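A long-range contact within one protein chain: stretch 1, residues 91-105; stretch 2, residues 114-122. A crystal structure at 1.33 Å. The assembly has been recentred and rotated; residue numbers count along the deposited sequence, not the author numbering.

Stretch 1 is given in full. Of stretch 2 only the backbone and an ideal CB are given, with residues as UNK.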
ATOM      1  N   PRO A  91      -5.934  24.790  -7.178  1.00 19.15           N
ATOM      2  CA  PRO A  91      -5.837  26.178  -7.648  1.00 19.22           C
ATOM      3  C   PRO A  91      -4.998  27.050  -6.723  1.00 18.86           C
ATOM      4  O   PRO A  91      -4.215  27.873  -7.200  1.00 19.25           O
ATOM      5  CB  PRO A  91      -7.293  26.667  -7.652  1.00 19.40           C
ATOM      6  CG  PRO A  91      -8.127  25.496  -7.512  1.00 20.07           C
ATOM      7  CD  PRO A  91      -7.325  24.385  -6.929  1.00 19.53           C
ATOM      8  N   PHE A  92      -5.168  26.860  -5.420  1.00 18.73           N
ATOM      9  CA  PHE A  92      -4.412  27.592  -4.408  1.00 18.59           C
ATOM     10  C   PHE A  92      -2.912  27.380  -4.631  1.00 17.71           C
ATOM     11  O   PHE A  92      -2.128  28.328  -4.653  1.00 17.93           O
ATOM     12  CB  PHE A  92      -4.838  27.112  -3.013  1.00 19.32           C
ATOM     13  CG  PHE A  92      -4.040  27.704  -1.876  1.00 20.52           C
ATOM     14  CD1 PHE A  92      -2.840  27.134  -1.481  1.00 21.10           C
ATOM     15  CD2 PHE A  92      -4.515  28.808  -1.174  1.00 21.90           C
ATOM     16  CE1 PHE A  92      -2.113  27.665  -0.439  1.00 21.53           C
ATOM     17  CE2 PHE A  92      -3.793  29.340  -0.125  1.00 21.90           C
ATOM     18  CZ  PHE A  92      -2.597  28.774   0.244  1.00 21.80           C
ATOM     19  N   LEU A  93      -2.502  26.127  -4.806  1.00 16.87           N
ATOM     20  CA  LEU A  93      -1.086  25.821  -4.994  1.00 16.29           C
ATOM     21  C   LEU A  93      -0.545  26.351  -6.317  1.00 16.55           C
ATOM     22  O   LEU A  93       0.568  26.895  -6.373  1.00 16.08           O
ATOM     23  CB  LEU A  93      -0.861  24.314  -4.883  1.00 16.03           C
ATOM     24  CG  LEU A  93      -1.123  23.742  -3.487  1.00 16.29           C
ATOM     25  CD1 LEU A  93      -1.279  22.216  -3.551  1.00 16.69           C
ATOM     26  CD2 LEU A  93      -0.018  24.141  -2.519  1.00 17.66           C
ATOM     27  N   ASN A  94      -1.317  26.204  -7.387  1.00 16.84           N
ATOM     28  CA  ASN A  94      -0.871  26.699  -8.684  1.00 18.04           C
ATOM     29  C   ASN A  94      -0.723  28.221  -8.660  1.00 19.08           C
ATOM     30  O   ASN A  94       0.249  28.764  -9.173  1.00 19.63           O
ATOM     31  CB  ASN A  94      -1.822  26.253  -9.799  1.00 18.65           C
ATOM     32  CG  ASN A  94      -1.643  24.790 -10.158  1.00 19.24           C
ATOM     33  OD1 ASN A  94      -0.527  24.278 -10.168  1.00 20.64           O
ATOM     34  ND2 ASN A  94      -2.738  24.113 -10.466  1.00 19.67           N
ATOM     35  N   ASP A  95      -1.660  28.896  -8.008  1.00 19.59           N
ATOM     36  CA  ASP A  95      -1.666  30.358  -7.953  1.00 20.75           C
ATOM     37  C   ASP A  95      -0.616  30.944  -7.018  1.00 20.61           C
ATOM     38  O   ASP A  95       0.087  31.898  -7.374  1.00 22.20           O
ATOM     39  CB  ASP A  95      -3.027  30.854  -7.461  1.00 21.29           C
ATOM     40  CG  ASP A  95      -4.138  30.648  -8.470  1.00 23.81           C
ATOM     41  OD1 ASP A  95      -3.848  30.300  -9.632  1.00 25.02           O
ATOM     42  OD2 ASP A  95      -5.339  30.814  -8.166  1.00 27.04           O
ATOM     43  N   HIS A  96      -0.520  30.387  -5.814  1.00 19.94           N
ATOM     44  CA  HIS A  96       0.278  30.996  -4.763  1.00 19.33           C
ATOM     45  C   HIS A  96       1.620  30.350  -4.500  1.00 18.45           C
ATOM     46  O   HIS A  96       2.508  30.983  -3.946  1.00 19.69           O
ATOM     47  CB  HIS A  96      -0.490  30.941  -3.445  1.00 20.02           C
ATOM     48  CG  HIS A  96      -1.761  31.723  -3.447  1.00 21.06           C
ATOM     49  ND1 HIS A  96      -2.978  31.171  -3.114  1.00 23.35           N
ATOM     50  CD2 HIS A  96      -2.002  33.029  -3.713  1.00 21.63           C
ATOM     51  CE1 HIS A  96      -3.915  32.098  -3.194  1.00 22.70           C
ATOM     52  NE2 HIS A  96      -3.349  33.235  -3.554  1.00 23.69           N
ATOM     53  N   ILE A  97       1.767  29.076  -4.845  1.00 16.63           N
ATOM     54  CA  ILE A  97       2.978  28.367  -4.485  1.00 15.81           C
ATOM     55  C   ILE A  97       3.875  28.038  -5.670  1.00 15.34           C
ATOM     56  O   ILE A  97       5.090  28.123  -5.556  1.00 15.06           O
ATOM     57  CB  ILE A  97       2.604  27.109  -3.665  1.00 15.56           C
ATOM     58  CG1 ILE A  97       1.805  27.505  -2.411  1.00 15.80           C
ATOM     59  CG2 ILE A  97       3.851  26.321  -3.296  1.00 14.45           C
ATOM     60  CD1 ILE A  97       2.527  28.486  -1.465  1.00 16.58           C
ATOM     61  N   LYS A  98       3.286  27.665  -6.798  1.00 15.43           N
ATOM     62  CA  LYS A  98       4.084  27.382  -7.985  1.00 16.12           C
ATOM     63  C   LYS A  98       5.134  28.477  -8.289  1.00 16.04           C
ATOM     64  O   LYS A  98       6.290  28.155  -8.523  1.00 15.97           O
ATOM     65  CB  LYS A  98       3.180  27.131  -9.189  1.00 16.73           C
ATOM     66  CG  LYS A  98       3.934  26.788 -10.467  1.00 19.32           C
ATOM     67  CD  LYS A  98       3.018  26.503 -11.664  1.00 23.25           C
ATOM     68  CE  LYS A  98       1.548  26.634 -11.356  1.00 26.74           C
ATOM     69  NZ  LYS A  98       0.773  25.572 -12.050  1.00 29.16           N
ATOM     70  N   PRO A  99       4.762  29.760  -8.289  1.00 16.59           N
ATOM     71  CA  PRO A  99       5.754  30.815  -8.564  1.00 17.07           C
ATOM     72  C   PRO A  99       6.855  30.947  -7.522  1.00 16.85           C
ATOM     73  O   PRO A  99       7.915  31.515  -7.788  1.00 17.76           O
ATOM     74  CB  PRO A  99       4.915  32.089  -8.591  1.00 17.50           C
ATOM     75  CG  PRO A  99       3.555  31.645  -8.867  1.00 17.38           C
ATOM     76  CD  PRO A  99       3.411  30.321  -8.132  1.00 16.71           C
ATOM     77  N   LEU A 100       6.604  30.449  -6.318  1.00 16.48           N
ATOM     78  CA  LEU A 100       7.609  30.477  -5.277  1.00 16.28           C
ATOM     79  C   LEU A 100       8.560  29.299  -5.393  1.00 15.77           C
ATOM     80  O   LEU A 100       9.630  29.290  -4.786  1.00 18.20           O
ATOM     81  CB  LEU A 100       6.952  30.494  -3.898  1.00 15.84           C
ATOM     82  CG  LEU A 100       6.093  31.732  -3.633  1.00 16.48           C
ATOM     83  CD1 LEU A 100       5.323  31.623  -2.323  1.00 16.77           C
ATOM     84  CD2 LEU A 100       6.962  32.962  -3.626  1.00 17.59           C
ATOM     85  N   LEU A 101       8.162  28.288  -6.162  1.00 15.19           N
ATOM     86  CA  LEU A 101       8.994  27.104  -6.352  1.00 14.29           C
ATOM     87  C   LEU A 101       9.821  27.165  -7.625  1.00 14.23           C
ATOM     88  O   LEU A 101      10.997  26.808  -7.625  1.00 13.85           O
ATOM     89  CB  LEU A 101       8.119  25.851  -6.403  1.00 13.36           C
ATOM     90  CG  LEU A 101       7.501  25.431  -5.072  1.00 13.16           C
ATOM     91  CD1 LEU A 101       6.394  24.430  -5.327  1.00 13.31           C
ATOM     92  CD2 LEU A 101       8.554  24.867  -4.145  1.00 13.28           C
ATOM     93  N   GLU A 102       9.204  27.601  -8.714  1.00 14.73           N
ATOM     94  CA  GLU A 102       9.914  27.616  -9.985  1.00 15.44           C
ATOM     95  C   GLU A 102      11.058  28.630  -9.892  1.00 15.71           C
ATOM     96  O   GLU A 102      10.882  29.750  -9.405  1.00 16.60           O
ATOM     97  CB  GLU A 102       8.950  27.873 -11.140  1.00 15.64           C
ATOM     98  CG  GLU A 102       7.975  26.707 -11.263  1.00 16.51           C
ATOM     99  CD  GLU A 102       7.014  26.790 -12.423  1.00 17.93           C
ATOM    100  OE1 GLU A 102       6.426  25.729 -12.759  1.00 17.55           O
ATOM    101  OE2 GLU A 102       6.820  27.888 -13.002  1.00 20.21           O
ATOM    102  N   GLY A 103      12.240  28.199 -10.301  1.00 15.36           N
ATOM    103  CA  GLY A 103      13.429  29.035 -10.239  1.00 15.68           C
ATOM    104  C   GLY A 103      14.149  28.983  -8.909  1.00 15.66           C
ATOM    105  O   GLY A 103      15.232  29.544  -8.756  1.00 16.08           O
ATOM    106  N   ARG A 104      13.564  28.309  -7.925  1.00 15.88           N
ATOM    107  CA  ARG A 104      14.159  28.234  -6.602  1.00 15.58           C
ATOM    108  C   ARG A 104      15.329  27.274  -6.573  1.00 15.58           C
ATOM    109  O   ARG A 104      15.274  26.185  -7.153  1.00 15.35           O
ATOM    110  CB  ARG A 104      13.104  27.805  -5.582  1.00 15.50           C
ATOM    111  CG  ARG A 104      13.599  27.497  -4.182  1.00 16.46           C
ATOM    112  CD  ARG A 104      12.434  27.281  -3.215  1.00 16.79           C
ATOM    113  NE  ARG A 104      11.622  28.486  -3.161  1.00 18.12           N
ATOM    114  CZ  ARG A 104      11.745  29.431  -2.238  1.00 19.19           C
ATOM    115  NH1 ARG A 104      12.605  29.282  -1.242  1.00 19.46           N
ATOM    116  NH2 ARG A 104      10.985  30.510  -2.314  1.00 21.12           N
ATOM    117  N   ASP A 105      16.397  27.676  -5.898  1.00 15.95           N
ATOM    118  CA  ASP A 105      17.563  26.834  -5.776  1.00 16.31           C
ATOM    119  C   ASP A 105      17.330  25.750  -4.731  1.00 15.99           C
ATOM    120  O   ASP A 105      16.772  26.015  -3.668  1.00 16.45           O
ATOM    121  CB  ASP A 105      18.802  27.646  -5.407  1.00 17.48           C
ATOM    122  CG  ASP A 105      20.052  26.870  -5.652  1.00 20.14           C
ATOM    123  OD1 ASP A 105      20.474  26.155  -4.739  1.00 21.07           O
ATOM    124  OD2 ASP A 105      20.645  26.861  -6.755  1.00 24.99           O
ATOM    125  N   UNK A 114      12.195  25.978   5.793  1.00 14.17           N
ATOM    126  CA  UNK A 114      11.811  27.034   6.722  1.00 14.84           C
ATOM    127  C   UNK A 114      10.948  28.097   6.053  1.00 14.37           C
ATOM    128  O   UNK A 114       9.961  28.563   6.626  1.00 14.73           O
ATOM    129  CB  UNK A 114      13.059  27.682   7.324  1.00 14.84           C
ATOM    130  N   UNK A 115      11.290  28.461   4.823  1.00 14.26           N
ATOM    131  CA  UNK A 115      10.532  29.481   4.125  1.00 14.31           C
ATOM    132  C   UNK A 115       9.075  29.084   4.004  1.00 13.47           C
ATOM    133  O   UNK A 115       8.183  29.839   4.366  1.00 14.29           O
ATOM    134  CB  UNK A 115      11.128  29.738   2.740  1.00 14.31           C
ATOM    135  N   UNK A 116       8.822  27.878   3.507  1.00 13.55           N
ATOM    136  CA  UNK A 116       7.443  27.443   3.361  1.00 13.49           C
ATOM    137  C   UNK A 116       6.775  27.114   4.680  1.00 13.74           C
ATOM    138  O   UNK A 116       5.562  27.203   4.776  1.00 14.27           O
ATOM    139  CB  UNK A 116       7.381  26.221   2.443  1.00 13.49           C
ATOM    140  N   UNK A 117       7.556  26.774   5.699  1.00 14.04           N
ATOM    141  CA  UNK A 117       6.955  26.432   6.977  1.00 15.13           C
ATOM    142  C   UNK A 117       6.358  27.642   7.677  1.00 16.59           C
ATOM    143  O   UNK A 117       5.465  27.472   8.502  1.00 17.31           O
ATOM    144  CB  UNK A 117       7.996  25.771   7.883  1.00 15.13           C
ATOM    145  N   UNK A 118       6.857  28.837   7.352  1.00 17.98           N
ATOM    146  CA  UNK A 118       6.440  30.085   7.998  1.00 19.58           C
ATOM    147  C   UNK A 118       5.659  31.029   7.082  1.00 19.76           C
ATOM    148  O   UNK A 118       5.218  32.103   7.507  1.00 20.18           O
ATOM    149  CB  UNK A 118       7.673  30.816   8.533  1.00 19.58           C
ATOM    150  N   UNK A 119       5.481  30.627   5.833  1.00 20.07           N
ATOM    151  CA  UNK A 119       4.753  31.426   4.865  1.00 19.90           C
ATOM    152  C   UNK A 119       3.284  31.614   5.241  1.00 20.99           C
ATOM    153  O   UNK A 119       2.618  30.677   5.642  1.00 21.64           O
ATOM    154  CB  UNK A 119       4.854  30.778   3.483  1.00 19.90           C
ATOM    155  N   UNK A 120       2.772  32.834   5.082  1.00 22.13           N
ATOM    156  CA  UNK A 120       1.351  33.085   5.316  1.00 22.92           C
ATOM    157  C   UNK A 120       0.677  33.678   4.081  1.00 22.99           C
ATOM    158  O   UNK A 120       1.206  34.606   3.455  1.00 23.60           O
ATOM    159  CB  UNK A 120       1.169  34.023   6.511  1.00 22.92           C
ATOM    160  N   UNK A 121      -0.483  33.130   3.739  1.00 23.33           N
ATOM    161  CA  UNK A 121      -1.269  33.569   2.593  1.00 23.72           C
ATOM    162  C   UNK A 121      -2.596  34.029   3.160  1.00 23.84           C
ATOM    163  O   UNK A 121      -3.273  33.266   3.855  1.00 23.67           O
ATOM    164  CB  UNK A 121      -1.444  32.466   1.547  1.00 23.72           C
ATOM    165  N   UNK A 122      -2.975  35.267   2.870  1.00 24.06           N
ATOM    166  CA  UNK A 122      -4.213  35.823   3.401  1.00 24.60           C
ATOM    167  C   UNK A 122      -4.227  35.706   4.935  1.00 24.33           C
ATOM    168  O   UNK A 122      -5.286  35.543   5.550  1.00 25.05           O
ATOM    169  CB  UNK A 122      -5.423  35.111   2.794  1.00 24.60           C
TER

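Stretch 1 is a helix, 91-101, followed by a turn. Stretch 2 starts in a helix running nearly antiparallel to it, at 162°, with the axes 12.4 Å apart at closest approach. That gap leaves room for large side chains.

Position 114 is helical, and nothing of stretch 1 lies within 5.5 Å of its ideal CB. Many residues would suit, polar ones included. It is Arg114, which makes no contact here.

Position 115 points its CA-to-CB bond toward stretch 1. The ideal CB is 4.3 Å from Arg104 NH1. An acid could pair with the guanidinium, and a flat ring could lie against it. The residue is Phe115. The guanidinium stacks on its ring, centres 4.6 Å apart and planes at 25°, an off-centre cation-pi contact. Leu100 CD1 approaches the ring edge, 4.2 Å from Phe115 CE2.

Position 116 also points toward stretch 1, but its ideal CB has no neighbour there within 5.5 Å. Ile97, Leu100 and Leu101 offer an apolar surface farther on, so a long apolar side chain is favoured: Leu, Met or an aromatic. It is Phe116. Its CZ is 3.7 Å from Leu101 CD2, and its CE1 is 3.9 Å from Leu100 CB and 4.1 Å from Ile97 CG2. Phe116 CE2 lies over a face of the Arg104 guanidinium, 3.8 Å from Arg104 NE. That NE already donates to Leu100 O at 2.7 Å, a bond that holds the guanidinium near both rings.

Positions 117 and 118 are out of reach of stretch 1, which sets no demand on them. They are Asp117 and Lys118.

Position 119 has left helical angles, at phi/psi -64/137, and points toward stretch 1. Ile97 CD1 and Leu100 CD1 present methyls, so a medium or long apolar residue fits. It is Leu119, whose CD2 is 3.8 Å from Ile97 CD1 and 3.7 Å from Leu100 CD1.

Position 120 is extended and out of reach. Many residues would do; it is Arg120.

Position 121, also extended, points toward stretch 1. The ideal CB is 4.1 Å from Phe92 CZ and 5.1 Å from His96 CG. Val, Ile or Leu could fill the space beside these rings. It is Ile121. Its CG2 sits over the His96 face, 3.9 Å from the ring centroid, in a CH-pi contact. The same CG2 is 3.9 Å from Phe92 CE2.

Position 122 has positive phi, 55°, where Gly, Asn or Asp are common. It is Asp122. A water hydrogen-bonded to His96 NE2 at 3.1 Å donates a weak bond to Asp122 OD2 at 3.5 Å.

Stretch 2 114-122: RFFDKLRID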
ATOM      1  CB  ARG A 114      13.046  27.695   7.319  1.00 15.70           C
ATOM      2  CG  ARG A 114      13.731  26.867   8.384  1.00 17.65           C
ATOM      3  CD  ARG A 114      14.776  27.672   9.153  1.00 21.37           C
ATOM      4  NE  ARG A 114      15.966  27.902   8.342  1.00 23.97           N
ATOM      5  CZ  ARG A 114      17.093  27.212   8.452  1.00 24.94           C
ATOM      6  NH1 ARG A 114      17.210  26.256   9.366  1.00 26.30           N
ATOM      7  NH2 ARG A 114      18.117  27.477   7.646  1.00 25.13           N
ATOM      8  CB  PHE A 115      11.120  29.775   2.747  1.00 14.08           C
ATOM      9  CG  PHE A 115      10.259  30.667   1.915  1.00 14.60           C
ATOM     10  CD1 PHE A 115      10.311  32.042   2.065  1.00 15.98           C
ATOM     11  CD2 PHE A 115       9.371  30.141   1.003  1.00 15.07           C
ATOM     12  CE1 PHE A 115       9.506  32.856   1.316  1.00 17.46           C
ATOM     13  CE2 PHE A 115       8.559  30.960   0.257  1.00 15.66           C
ATOM     14  CZ  PHE A 115       8.637  32.324   0.415  1.00 16.30           C
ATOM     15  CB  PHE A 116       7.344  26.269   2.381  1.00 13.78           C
ATOM     16  CG  PHE A 116       7.613  26.680   0.976  1.00 12.78           C
ATOM     17  CD1 PHE A 116       6.683  27.413   0.274  1.00 13.28           C
ATOM     18  CD2 PHE A 116       8.817  26.394   0.370  1.00 12.71           C
ATOM     19  CE1 PHE A 116       6.942  27.831  -1.019  1.00 12.97           C
ATOM     20  CE2 PHE A 116       9.085  26.822  -0.925  1.00 13.35           C
ATOM     21  CZ  PHE A 116       8.148  27.535  -1.609  1.00 13.24           C
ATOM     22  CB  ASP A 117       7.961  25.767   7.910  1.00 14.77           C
ATOM     23  CG  ASP A 117       7.309  24.776   8.832  1.00 14.58           C
ATOM     24  OD1 ASP A 117       6.541  23.904   8.341  1.00 15.32           O
ATOM     25  OD2 ASP A 117       7.510  24.795  10.053  1.00 15.28           O
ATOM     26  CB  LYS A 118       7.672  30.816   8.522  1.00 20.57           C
ATOM     27  CG  LYS A 118       8.353  30.137   9.694  1.00 23.84           C
ATOM     28  CD  LYS A 118       9.357  29.095   9.268  1.00 27.01           C
ATOM     29  CE  LYS A 118      10.522  29.054  10.227  1.00 28.42           C
ATOM     30  NZ  LYS A 118      10.086  29.340  11.641  1.00 28.91           N
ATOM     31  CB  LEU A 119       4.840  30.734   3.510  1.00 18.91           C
ATOM     32  CG  LEU A 119       4.260  31.523   2.347  1.00 17.10           C
ATOM     33  CD1 LEU A 119       5.065  32.781   2.083  1.00 18.20           C
ATOM     34  CD2 LEU A 119       4.213  30.657   1.100  1.00 16.55           C
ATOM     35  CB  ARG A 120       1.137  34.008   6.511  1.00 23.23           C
ATOM     36  CG  ARG A 120       1.447  33.350   7.836  1.00 23.89           C
ATOM     37  CD  ARG A 120       1.486  34.318   8.997  1.00 25.41           C
ATOM     38  NE  ARG A 120       1.804  33.636  10.247  1.00 27.51           N
ATOM     39  CZ  ARG A 120       0.904  33.049  11.025  1.00 28.10           C
ATOM     40  NH1 ARG A 120      -0.378  33.058  10.692  1.00 27.92           N
ATOM     41  NH2 ARG A 120       1.290  32.448  12.140  1.00 29.76           N
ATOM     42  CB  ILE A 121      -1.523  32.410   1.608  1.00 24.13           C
ATOM     43  CG1 ILE A 121      -0.206  31.813   1.099  1.00 25.39           C
ATOM     44  CG2 ILE A 121      -2.395  32.882   0.447  1.00 24.45           C
ATOM     45  CD1 ILE A 121       0.554  32.715   0.173  1.00 25.95           C
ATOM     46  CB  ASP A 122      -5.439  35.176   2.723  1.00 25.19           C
ATOM     47  CG  ASP A 122      -5.446  35.390   1.211  1.00 26.39           C
ATOM     48  OD1 ASP A 122      -5.056  36.496   0.765  1.00 28.22           O
ATOM     49  OD2 ASP A 122      -5.795  34.515   0.384  1.00 28.84           O
TER
HETATM   50  O   HOH W   1      -5.777  35.064  -3.068  1.00 46.27           O
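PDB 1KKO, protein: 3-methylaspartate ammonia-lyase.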